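Local coordinates for viral structural protein 4 (PDB 6TZ0) that binds GTP and probably serves alongside the viral RNA-dependent RNA polymerase in transcription of the double-stranded RNA genome, at residues Arg226-Asn231 with Gly246-Ile251; Tyr16-Arg21 with Ser200-Pro205; Gln376-Leu381 with Pro482-Val487. All coordinates share one frame; numbering follows the deposited sequence.

Contact 1 (Arg226-Asn231 with Gly246-Ile251); sequences RSIFNN and GEYVFI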
loop_
_atom_site.group_PDB
_atom_site.type_symbol
_atom_site.label_atom_id
_atom_site.label_comp_id
_atom_site.label_asym_id
_atom_site.label_seq_id
_atom_site.Cartn_x
_atom_site.Cartn_y
_atom_site.Cartn_z
ATOM N N ARG B 226 38.690 -40.557 25.497
ATOM C CA ARG B 226 37.293 -40.682 25.873
ATOM C C ARG B 226 36.953 -39.707 26.990
ATOM O O ARG B 226 37.797 -39.370 27.823
ATOM C CB ARG B 226 36.980 -42.113 26.324
ATOM C CG ARG B 226 37.346 -43.176 25.307
ATOM C CD ARG B 226 36.486 -43.126 24.066
ATOM N NE ARG B 226 35.093 -43.495 24.285
ATOM C CZ ARG B 226 34.629 -44.732 24.167
ATOM N NH1 ARG B 226 35.453 -45.717 23.848
ATOM N NH2 ARG B 226 33.346 -44.990 24.366
ATOM N N SER B 227 35.708 -39.253 26.991
ATOM C CA SER B 227 35.141 -38.482 28.084
ATOM C C SER B 227 34.050 -39.311 28.744
ATOM O O SER B 227 33.583 -40.306 28.188
ATOM C CB SER B 227 34.592 -37.144 27.588
ATOM O OG SER B 227 33.520 -37.338 26.696
ATOM N N ILE B 228 33.651 -38.911 29.943
ATOM C CA ILE B 228 32.830 -39.752 30.804
ATOM C C ILE B 228 31.483 -39.091 31.036
ATOM O O ILE B 228 31.417 -37.933 31.458
ATOM C CB ILE B 228 33.538 -40.037 32.138
ATOM C CG1 ILE B 228 34.827 -40.806 31.888
ATOM C CG2 ILE B 228 32.638 -40.782 33.096
ATOM C CD1 ILE B 228 34.612 -42.133 31.214
ATOM N N PHE B 229 30.415 -39.832 30.772
ATOM C CA PHE B 229 29.058 -39.431 31.117
ATOM C C PHE B 229 28.589 -40.278 32.293
ATOM O O PHE B 229 28.229 -41.444 32.127
ATOM C CB PHE B 229 28.140 -39.560 29.910
ATOM C CG PHE B 229 26.702 -39.324 30.219
ATOM C CD1 PHE B 229 26.286 -38.131 30.776
ATOM C CD2 PHE B 229 25.752 -40.261 29.880
ATOM C CE1 PHE B 229 24.958 -37.913 31.050
ATOM C CE2 PHE B 229 24.420 -40.041 30.138
ATOM C CZ PHE B 229 24.025 -38.867 30.722
ATOM N N ASN B 230 28.590 -39.679 33.479
ATOM C CA ASN B 230 28.195 -40.357 34.708
ATOM C C ASN B 230 26.674 -40.436 34.767
ATOM O O ASN B 230 25.997 -39.422 34.949
ATOM C CB ASN B 230 28.757 -39.605 35.909
ATOM C CG ASN B 230 28.606 -40.359 37.209
ATOM O OD1 ASN B 230 28.103 -41.477 37.250
ATOM N ND2 ASN B 230 29.038 -39.737 38.289
ATOM N N ASN B 231 26.138 -41.640 34.638
ATOM C CA ASN B 231 24.706 -41.892 34.725
ATOM C C ASN B 231 24.459 -43.053 35.676
ATOM O O ASN B 231 23.621 -43.923 35.439
ATOM C CB ASN B 231 24.129 -42.170 33.339
ATOM C CG ASN B 231 22.621 -42.021 33.285
ATOM O OD1 ASN B 231 21.977 -41.710 34.282
ATOM N ND2 ASN B 231 22.052 -42.251 32.111
ATOM N N GLY B 246 40.209 -40.965 37.871
ATOM C CA GLY B 246 40.768 -39.701 38.316
ATOM C C GLY B 246 41.316 -38.840 37.199
ATOM O O GLY B 246 41.172 -37.616 37.230
ATOM N N GLU B 247 41.949 -39.452 36.205
ATOM C CA GLU B 247 42.527 -38.677 35.118
ATOM C C GLU B 247 41.540 -38.370 34.007
ATOM O O GLU B 247 41.928 -37.737 33.021
ATOM C CB GLU B 247 43.726 -39.405 34.513
ATOM C CG GLU B 247 44.941 -39.488 35.414
ATOM C CD GLU B 247 46.116 -40.141 34.720
ATOM O OE1 GLU B 247 45.941 -40.621 33.581
ATOM O OE2 GLU B 247 47.215 -40.175 35.311
ATOM N N TYR B 248 40.292 -38.796 34.122
ATOM C CA TYR B 248 39.365 -38.569 33.029
ATOM C C TYR B 248 38.592 -37.286 33.284
ATOM O O TYR B 248 38.543 -36.773 34.402
ATOM C CB TYR B 248 38.382 -39.733 32.842
ATOM C CG TYR B 248 38.957 -41.074 32.397
ATOM C CD1 TYR B 248 40.309 -41.262 32.180
ATOM C CD2 TYR B 248 38.122 -42.130 32.114
ATOM C CE1 TYR B 248 40.803 -42.474 31.777
ATOM C CE2 TYR B 248 38.615 -43.346 31.694
ATOM C CZ TYR B 248 39.958 -43.504 31.523
ATOM O OH TYR B 248 40.477 -44.703 31.108
ATOM N N VAL B 249 37.986 -36.766 32.227
ATOM C CA VAL B 249 37.159 -35.574 32.311
ATOM C C VAL B 249 35.700 -35.991 32.177
ATOM O O VAL B 249 35.361 -36.872 31.378
ATOM C CB VAL B 249 37.598 -34.531 31.257
ATOM C CG1 VAL B 249 37.511 -35.067 29.841
ATOM C CG2 VAL B 249 36.829 -33.239 31.414
ATOM N N PHE B 250 34.846 -35.420 33.022
ATOM C CA PHE B 250 33.443 -35.805 33.064
ATOM C C PHE B 250 32.629 -34.730 32.361
ATOM O O PHE B 250 32.845 -33.538 32.585
ATOM C CB PHE B 250 32.892 -35.969 34.492
ATOM C CG PHE B 250 33.453 -37.140 35.285
ATOM C CD1 PHE B 250 34.495 -37.927 34.827
ATOM C CD2 PHE B 250 32.840 -37.503 36.470
ATOM C CE1 PHE B 250 34.963 -38.991 35.560
ATOM C CE2 PHE B 250 33.298 -38.577 37.205
ATOM C CZ PHE B 250 34.360 -39.319 36.746
ATOM N N ILE B 251 31.687 -35.144 31.524
ATOM C CA ILE B 251 30.812 -34.168 30.891
ATOM C C ILE B 251 29.721 -33.785 31.881
ATOM O O ILE B 251 29.304 -34.584 32.727
ATOM C CB ILE B 251 30.241 -34.698 29.559
ATOM C CG1 ILE B 251 29.269 -35.845 29.758
ATOM C CG2 ILE B 251 31.345 -35.235 28.686
ATOM C CD1 ILE B 251 28.617 -36.237 28.467
#
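Two rings flank I228, F250 by its face and Y248 by its edge; a third, F229, meets I251. One face of the F250 ring takes I228 CG2, which stands 4.1 Å from the ring centroid and 23° off the normal, displaced toward the rim: a CH-pi contact over the face. I228 CB presses on the same ring at CD1, and the two side chains lie side by side, pointing the same way. At the Y248 edge, CD2 lies 3.6 Å from I228 CG1. The isoleucine thus sorts its branches between two aromatics. CG2 is anti to the backbone N and reaches the face of F250, whereas CG1, beside that N (chi1 -62°), turns to the tyrosine. At the F229 ring, I251 CD1 approaches obliquely and also meets F229 CB at 3.7 Å. I251 CG1 sits between its backbone N and carbonyl carbon, a rotation that brings it 3.4 Å from I228 O, while CG2 lies 3.6 Å from S227 OG.

The backbones are bridged once, at I228 and F250. I228 N donates to V249 O at 3.0 Å, and I228 O accepts I251 N at 2.8 Å, so both polar backbone atoms of I228 are paired. F250 CA adds a CA-H...O approach to I228 O. Beyond the segments, R240 of helix 236-242 makes a cation-pi contact with F250. The backbone N-H and C=O groups of S227 and F229 go to strand 204-208, those of I228 to 249-251. An extended loop after helix 236-242 thus returns to strand 226-230 and makes one bridge with the parallel bonding pattern, at the margin of the two-stranded parallel sheet 204-208/226-230. The path recalls a beta-alpha-beta crossover, but the returning segment is not a regular strand.

Contact 2 (Tyr16-Arg21 with Ser200-Pro205); sequences YGLYLR and SYFKRP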
loop_
_atom_site.group_PDB
_atom_site.type_symbol
_atom_site.label_atom_id
_atom_site.label_comp_id
_atom_site.label_asym_id
_atom_site.label_seq_id
_atom_site.Cartn_x
_atom_site.Cartn_y
_atom_site.Cartn_z
ATOM N N TYR B 16 27.858 -28.781 24.869
ATOM C CA TYR B 16 27.232 -29.834 24.077
ATOM C C TYR B 16 27.722 -31.232 24.429
ATOM O O TYR B 16 27.245 -32.201 23.830
ATOM C CB TYR B 16 27.478 -29.561 22.595
ATOM C CG TYR B 16 26.630 -28.453 22.035
ATOM C CD1 TYR B 16 25.367 -28.214 22.526
ATOM C CD2 TYR B 16 27.126 -27.597 21.066
ATOM C CE1 TYR B 16 24.587 -27.191 22.033
ATOM C CE2 TYR B 16 26.356 -26.560 20.567
ATOM C CZ TYR B 16 25.086 -26.365 21.060
ATOM O OH TYR B 16 24.301 -25.345 20.583
ATOM N N GLY B 17 28.637 -31.366 25.381
ATOM C CA GLY B 17 29.225 -32.646 25.696
ATOM C C GLY B 17 30.425 -33.003 24.858
ATOM O O GLY B 17 30.721 -34.190 24.697
ATOM N N LEU B 18 31.134 -32.012 24.326
ATOM C CA LEU B 18 32.210 -32.217 23.368
ATOM C C LEU B 18 33.482 -31.603 23.923
ATOM O O LEU B 18 33.512 -30.410 24.232
ATOM C CB LEU B 18 31.866 -31.585 22.019
ATOM C CG LEU B 18 30.989 -32.263 20.968
ATOM C CD1 LEU B 18 29.569 -32.425 21.402
ATOM C CD2 LEU B 18 31.006 -31.373 19.771
ATOM N N TYR B 19 34.525 -32.411 24.046
ATOM C CA TYR B 19 35.801 -31.993 24.600
ATOM C C TYR B 19 36.890 -32.172 23.558
ATOM O O TYR B 19 36.932 -33.196 22.875
ATOM C CB TYR B 19 36.132 -32.814 25.839
ATOM C CG TYR B 19 35.271 -32.485 27.023
ATOM C CD1 TYR B 19 34.702 -31.243 27.160
ATOM C CD2 TYR B 19 34.969 -33.437 27.970
ATOM C CE1 TYR B 19 33.904 -30.942 28.233
ATOM C CE2 TYR B 19 34.169 -33.134 29.049
ATOM C CZ TYR B 19 33.641 -31.881 29.169
ATOM O OH TYR B 19 32.834 -31.548 30.227
ATOM N N LEU B 20 37.763 -31.176 23.436
ATOM C CA LEU B 20 38.838 -31.243 22.455
ATOM C C LEU B 20 39.839 -32.329 22.813
ATOM O O LEU B 20 40.220 -32.495 23.973
ATOM C CB LEU B 20 39.558 -29.898 22.332
ATOM C CG LEU B 20 38.864 -28.766 21.578
ATOM C CD1 LEU B 20 39.662 -27.488 21.695
ATOM C CD2 LEU B 20 38.701 -29.144 20.126
ATOM N N ARG B 21 40.236 -33.079 21.806
ATOM C CA ARG B 21 41.260 -34.093 21.967
ATOM C C ARG B 21 42.612 -33.399 22.104
ATOM O O ARG B 21 42.883 -32.451 21.362
ATOM C CB ARG B 21 41.212 -35.022 20.756
ATOM C CG ARG B 21 42.071 -36.250 20.834
ATOM C CD ARG B 21 41.762 -37.185 19.695
ATOM N NE ARG B 21 40.424 -37.742 19.826
ATOM C CZ ARG B 21 39.836 -38.478 18.894
ATOM N NH1 ARG B 21 40.475 -38.746 17.763
ATOM N NH2 ARG B 21 38.613 -38.947 19.091
ATOM N N SER B 200 36.492 -37.487 15.009
ATOM C CA SER B 200 37.884 -37.199 14.691
ATOM C C SER B 200 38.452 -36.044 15.505
ATOM O O SER B 200 39.641 -36.059 15.835
ATOM C CB SER B 200 38.023 -36.901 13.201
ATOM O OG SER B 200 37.336 -35.714 12.865
ATOM N N TYR B 201 37.640 -35.046 15.843
ATOM C CA TYR B 201 38.132 -33.841 16.500
ATOM C C TYR B 201 37.928 -33.835 18.003
ATOM O O TYR B 201 38.702 -33.191 18.714
ATOM C CB TYR B 201 37.451 -32.608 15.906
ATOM C CG TYR B 201 37.941 -32.229 14.535
ATOM C CD1 TYR B 201 39.234 -32.504 14.137
ATOM C CD2 TYR B 201 37.085 -31.659 13.614
ATOM C CE1 TYR B 201 39.673 -32.164 12.878
ATOM C CE2 TYR B 201 37.512 -31.325 12.354
ATOM C CZ TYR B 201 38.805 -31.582 11.991
ATOM O OH TYR B 201 39.237 -31.250 10.729
ATOM N N PHE B 202 36.919 -34.526 18.508
ATOM C CA PHE B 202 36.554 -34.445 19.910
ATOM C C PHE B 202 36.742 -35.790 20.597
ATOM O O PHE B 202 36.927 -36.823 19.955
ATOM C CB PHE B 202 35.108 -33.963 20.064
ATOM C CG PHE B 202 34.906 -32.534 19.665
ATOM C CD1 PHE B 202 35.202 -31.513 20.546
ATOM C CD2 PHE B 202 34.432 -32.208 18.407
ATOM C CE1 PHE B 202 35.022 -30.204 20.187
ATOM C CE2 PHE B 202 34.253 -30.892 18.044
ATOM C CZ PHE B 202 34.549 -29.893 18.936
ATOM N N LYS B 203 36.699 -35.763 21.925
ATOM C CA LYS B 203 36.671 -36.998 22.693
ATOM C C LYS B 203 35.312 -37.668 22.556
ATOM O O LYS B 203 34.272 -37.012 22.619
ATOM C CB LYS B 203 36.955 -36.723 24.164
ATOM C CG LYS B 203 38.349 -36.263 24.477
ATOM C CD LYS B 203 38.496 -36.064 25.965
ATOM C CE LYS B 203 39.935 -35.851 26.363
ATOM N NZ LYS B 203 40.457 -34.570 25.852
ATOM N N ARG B 204 35.321 -38.976 22.372
ATOM C CA ARG B 204 34.072 -39.715 22.260
ATOM C C ARG B 204 33.565 -40.082 23.652
ATOM O O ARG B 204 34.315 -40.657 24.440
ATOM C CB ARG B 204 34.261 -40.972 21.417
ATOM C CG ARG B 204 32.991 -41.797 21.249
ATOM C CD ARG B 204 31.980 -41.077 20.368
ATOM N NE ARG B 204 30.681 -41.748 20.312
ATOM C CZ ARG B 204 30.338 -42.663 19.412
ATOM N NH1 ARG B 204 31.203 -43.031 18.483
ATOM N NH2 ARG B 204 29.131 -43.213 19.440
ATOM N N PRO B 205 32.322 -39.753 23.992
ATOM C CA PRO B 205 31.827 -40.033 25.345
ATOM C C PRO B 205 31.604 -41.513 25.605
ATOM O O PRO B 205 31.348 -42.303 24.695
ATOM C CB PRO B 205 30.501 -39.266 25.401
ATOM C CG PRO B 205 30.630 -38.231 24.379
ATOM C CD PRO B 205 31.426 -38.837 23.275
#
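S200 meets R21 through its carbonyl: S200 O lies over one face of the guanidinium, 3.4 Å from R21 NH1 but at a poor angle for a bond, while S200 OG turns back to T196 O. At Y201 the carbonyl receives R21 N in a weak bond of 3.5 Å; the Y201 hydroxyl is hydrogen-bonded with S45 OG.

F202 carries the apolar part. L18 CD2 sits over the centre of its ring, 3.8 Å from the centroid and 13° off the normal, and L18 CB adds a second touch at CD1. The ring edge faces the Y19 carbonyl carbon in plane, and L20 CD2 reaches CE1 obliquely at 3.8 Å. F202 O draws in R21 NH2 at 2.8 Å, a weak bond because the angle at hydrogen is only 115°; R21 NH2 also bonds weakly to R199 O.

K203 grips the other backbone twice. Its N-H donates almost straight to Y19 O at 2.7 Å, and its extended chain bends at the last torsion (chi4 68°) to bring NZ within 2.8 Å of L20 O, again a weak bond. P205 CG finally approaches G17 O at 4.1 Å. G17, with positive phi, closes helix 10-15 in a Schellman motif.

The incoming N-terminal loop thus leaves helix 10-15 and runs across the turn joining helix 196-201 to strand 204-208. Helix 41-60 packs on L20, S200 and Y201, and the Y19 hydroxyl bonds to F250 O.

Contact 3 (Gln376-Leu381 with Pro482-Val487); sequences QVVGHL and PRTLIV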
loop_
_atom_site.group_PDB
_atom_site.type_symbol
_atom_site.label_atom_id
_atom_site.label_comp_id
_atom_site.label_asym_id
_atom_site.label_seq_id
_atom_site.Cartn_x
_atom_site.Cartn_y
_atom_site.Cartn_z
ATOM N N GLN B 376 5.279 -2.836 40.303
ATOM C CA GLN B 376 3.953 -2.335 39.991
ATOM C C GLN B 376 2.918 -3.402 40.320
ATOM O O GLN B 376 3.246 -4.552 40.615
ATOM C CB GLN B 376 3.855 -1.930 38.518
ATOM C CG GLN B 376 4.838 -0.854 38.119
ATOM C CD GLN B 376 4.668 -0.410 36.683
ATOM O OE1 GLN B 376 3.765 -0.856 35.988
ATOM N NE2 GLN B 376 5.559 0.452 36.222
ATOM N N VAL B 377 1.658 -3.005 40.270
ATOM C CA VAL B 377 0.542 -3.910 40.517
ATOM C C VAL B 377 0.148 -4.566 39.202
ATOM O O VAL B 377 -0.098 -3.877 38.206
ATOM C CB VAL B 377 -0.644 -3.155 41.138
ATOM C CG1 VAL B 377 -1.851 -4.062 41.275
ATOM C CG2 VAL B 377 -0.253 -2.590 42.481
ATOM N N VAL B 378 0.085 -5.894 39.195
ATOM C CA VAL B 378 -0.279 -6.664 38.011
ATOM C C VAL B 378 -1.638 -7.299 38.257
ATOM O O VAL B 378 -1.826 -8.015 39.246
ATOM C CB VAL B 378 0.773 -7.733 37.682
ATOM C CG1 VAL B 378 0.314 -8.576 36.507
ATOM C CG2 VAL B 378 2.110 -7.092 37.379
ATOM N N GLY B 379 -2.583 -7.042 37.359
ATOM C CA GLY B 379 -3.869 -7.702 37.409
ATOM C C GLY B 379 -3.906 -8.956 36.552
ATOM O O GLY B 379 -3.217 -9.064 35.545
ATOM N N HIS B 380 -4.735 -9.913 36.965
ATOM C CA HIS B 380 -4.805 -11.199 36.276
ATOM C C HIS B 380 -6.256 -11.665 36.244
ATOM O O HIS B 380 -6.775 -12.151 37.250
ATOM C CB HIS B 380 -3.902 -12.224 36.945
ATOM C CG HIS B 380 -3.982 -13.582 36.330
ATOM N ND1 HIS B 380 -4.773 -14.585 36.846
ATOM C CD2 HIS B 380 -3.416 -14.088 35.212
ATOM C CE1 HIS B 380 -4.661 -15.661 36.092
ATOM N NE2 HIS B 380 -3.849 -15.385 35.090
ATOM N N LEU B 381 -6.894 -11.518 35.087
ATOM C CA LEU B 381 -8.213 -12.084 34.855
ATOM C C LEU B 381 -8.078 -13.512 34.353
ATOM O O LEU B 381 -7.191 -13.820 33.555
ATOM C CB LEU B 381 -8.994 -11.260 33.834
ATOM C CG LEU B 381 -9.398 -9.840 34.212
ATOM C CD1 LEU B 381 -10.049 -9.164 33.033
ATOM C CD2 LEU B 381 -10.335 -9.853 35.396
ATOM N N PRO B 482 -5.797 -2.145 37.635
ATOM C CA PRO B 482 -4.345 -1.973 37.573
ATOM C C PRO B 482 -3.868 -1.662 36.165
ATOM O O PRO B 482 -4.558 -1.896 35.172
ATOM C CB PRO B 482 -3.807 -3.319 38.058
ATOM C CG PRO B 482 -4.883 -3.869 38.875
ATOM C CD PRO B 482 -6.152 -3.447 38.222
ATOM N N ARG B 483 -2.661 -1.105 36.102
ATOM C CA ARG B 483 -2.110 -0.643 34.833
ATOM C C ARG B 483 -1.732 -1.809 33.928
ATOM O O ARG B 483 -2.022 -1.794 32.726
ATOM C CB ARG B 483 -0.899 0.248 35.094
ATOM C CG ARG B 483 -0.220 0.689 33.840
ATOM C CD ARG B 483 1.002 1.515 34.093
ATOM N NE ARG B 483 1.652 1.832 32.831
ATOM C CZ ARG B 483 2.578 1.068 32.268
ATOM N NH1 ARG B 483 2.969 -0.044 32.865
ATOM N NH2 ARG B 483 3.123 1.422 31.117
ATOM N N THR B 484 -1.079 -2.823 34.482
ATOM C CA THR B 484 -0.638 -3.979 33.716
ATOM C C THR B 484 -1.582 -5.141 33.985
ATOM O O THR B 484 -1.700 -5.596 35.124
ATOM C CB THR B 484 0.798 -4.355 34.071
ATOM O OG1 THR B 484 0.866 -4.712 35.450
ATOM C CG2 THR B 484 1.724 -3.180 33.836
ATOM N N LEU B 485 -2.252 -5.613 32.938
ATOM C CA LEU B 485 -3.163 -6.744 33.019
ATOM C C LEU B 485 -2.606 -7.950 32.280
ATOM O O LEU B 485 -1.860 -7.820 31.307
ATOM C CB LEU B 485 -4.532 -6.413 32.426
ATOM C CG LEU B 485 -5.481 -5.473 33.151
ATOM C CD1 LEU B 485 -6.681 -5.198 32.272
ATOM C CD2 LEU B 485 -5.920 -6.084 34.465
ATOM N N ILE B 486 -2.987 -9.129 32.757
ATOM C CA ILE B 486 -2.728 -10.389 32.078
ATOM C C ILE B 486 -4.072 -11.074 31.913
ATOM O O ILE B 486 -4.696 -11.474 32.903
ATOM C CB ILE B 486 -1.747 -11.277 32.848
ATOM C CG1 ILE B 486 -0.369 -10.627 32.882
ATOM C CG2 ILE B 486 -1.659 -12.644 32.207
ATOM C CD1 ILE B 486 0.569 -11.293 33.825
ATOM N N VAL B 487 -4.527 -11.195 30.673
ATOM C CA VAL B 487 -5.858 -11.698 30.362
ATOM C C VAL B 487 -5.708 -13.013 29.612
ATOM O O VAL B 487 -4.893 -13.115 28.689
ATOM C CB VAL B 487 -6.655 -10.673 29.535
ATOM C CG1 VAL B 487 -8.030 -11.198 29.205
ATOM C CG2 VAL B 487 -6.750 -9.358 30.280
#
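Two parallel strands, 378-381 and 484-487, pair at one margin of the five-stranded parallel sheet, where 378-381 is the outermost strand within this chain. G379 provides the backbone grip: its N donates to T484 O and its O accepts I486 N, both at 2.8 Å. Further on, L381 N reaches I486 O in a weak bond.

At the start of the ladder T484 OG1 donates to V377 O, just ahead of strand 378-381, at 3.0 Å. The hydroxyl lies between the backbone N and carbonyl carbon (chi1 62°) and comes to the acceptor from 34° out of the carbonyl plane. R483 NH1 makes a weak 3.3 Å bond to Q376 OE1, the guanidinium and amide planes 84° apart; NH1 is also held by V339 O, and NH2 by V344 O.

The strand order across the sheet, 378-381, 484-489, 347-353, 504-507, 543-545, with a Walker A-like loop leading into helix 359-374, is consistent with a P-loop NTPase core. V378, H380, T484 and I486 share the face turned to that helix. There V378 CG1 touches I486 CD1 at 3.8 Å, and H380 CD2 lies at the same distance from I486 CG2. The imidazole NE2 bonds to E488, and the H380 side chain comes within about 5 Å of that of T360, a GTP-binding residue, although no GTP is bound to this chain. On the other face L485 CD2 leans over G379 CA at 3.9 Å, and L381 CD1 meets V487 CG2 at 4.3 Å, with helix 468-476 packed on both strands.

Overall arrangement
Contacts 1 and 2 form one neighbourhood, their centres 11 Å apart: strands 204-208 and 226-230 are partners in a small parallel sheet, and R226 NE probably bonds to R204 O. Contact 3 lies on the opposite side of the chain's centre, about 49 Å from either centre, in a separate five-stranded sheet. Contacts 1 and 2 are buried, each with a single backbone bridge and a phenylalanine ring with an aliphatic branch over one face (I228 in contact 1, L18 in contact 2); contact 2 adds charged donors on carbonyls. Contact 3, partly buried, relies on a parallel ladder whose firm bonds centre on G379, and it alone lies near the GTP-binding residues.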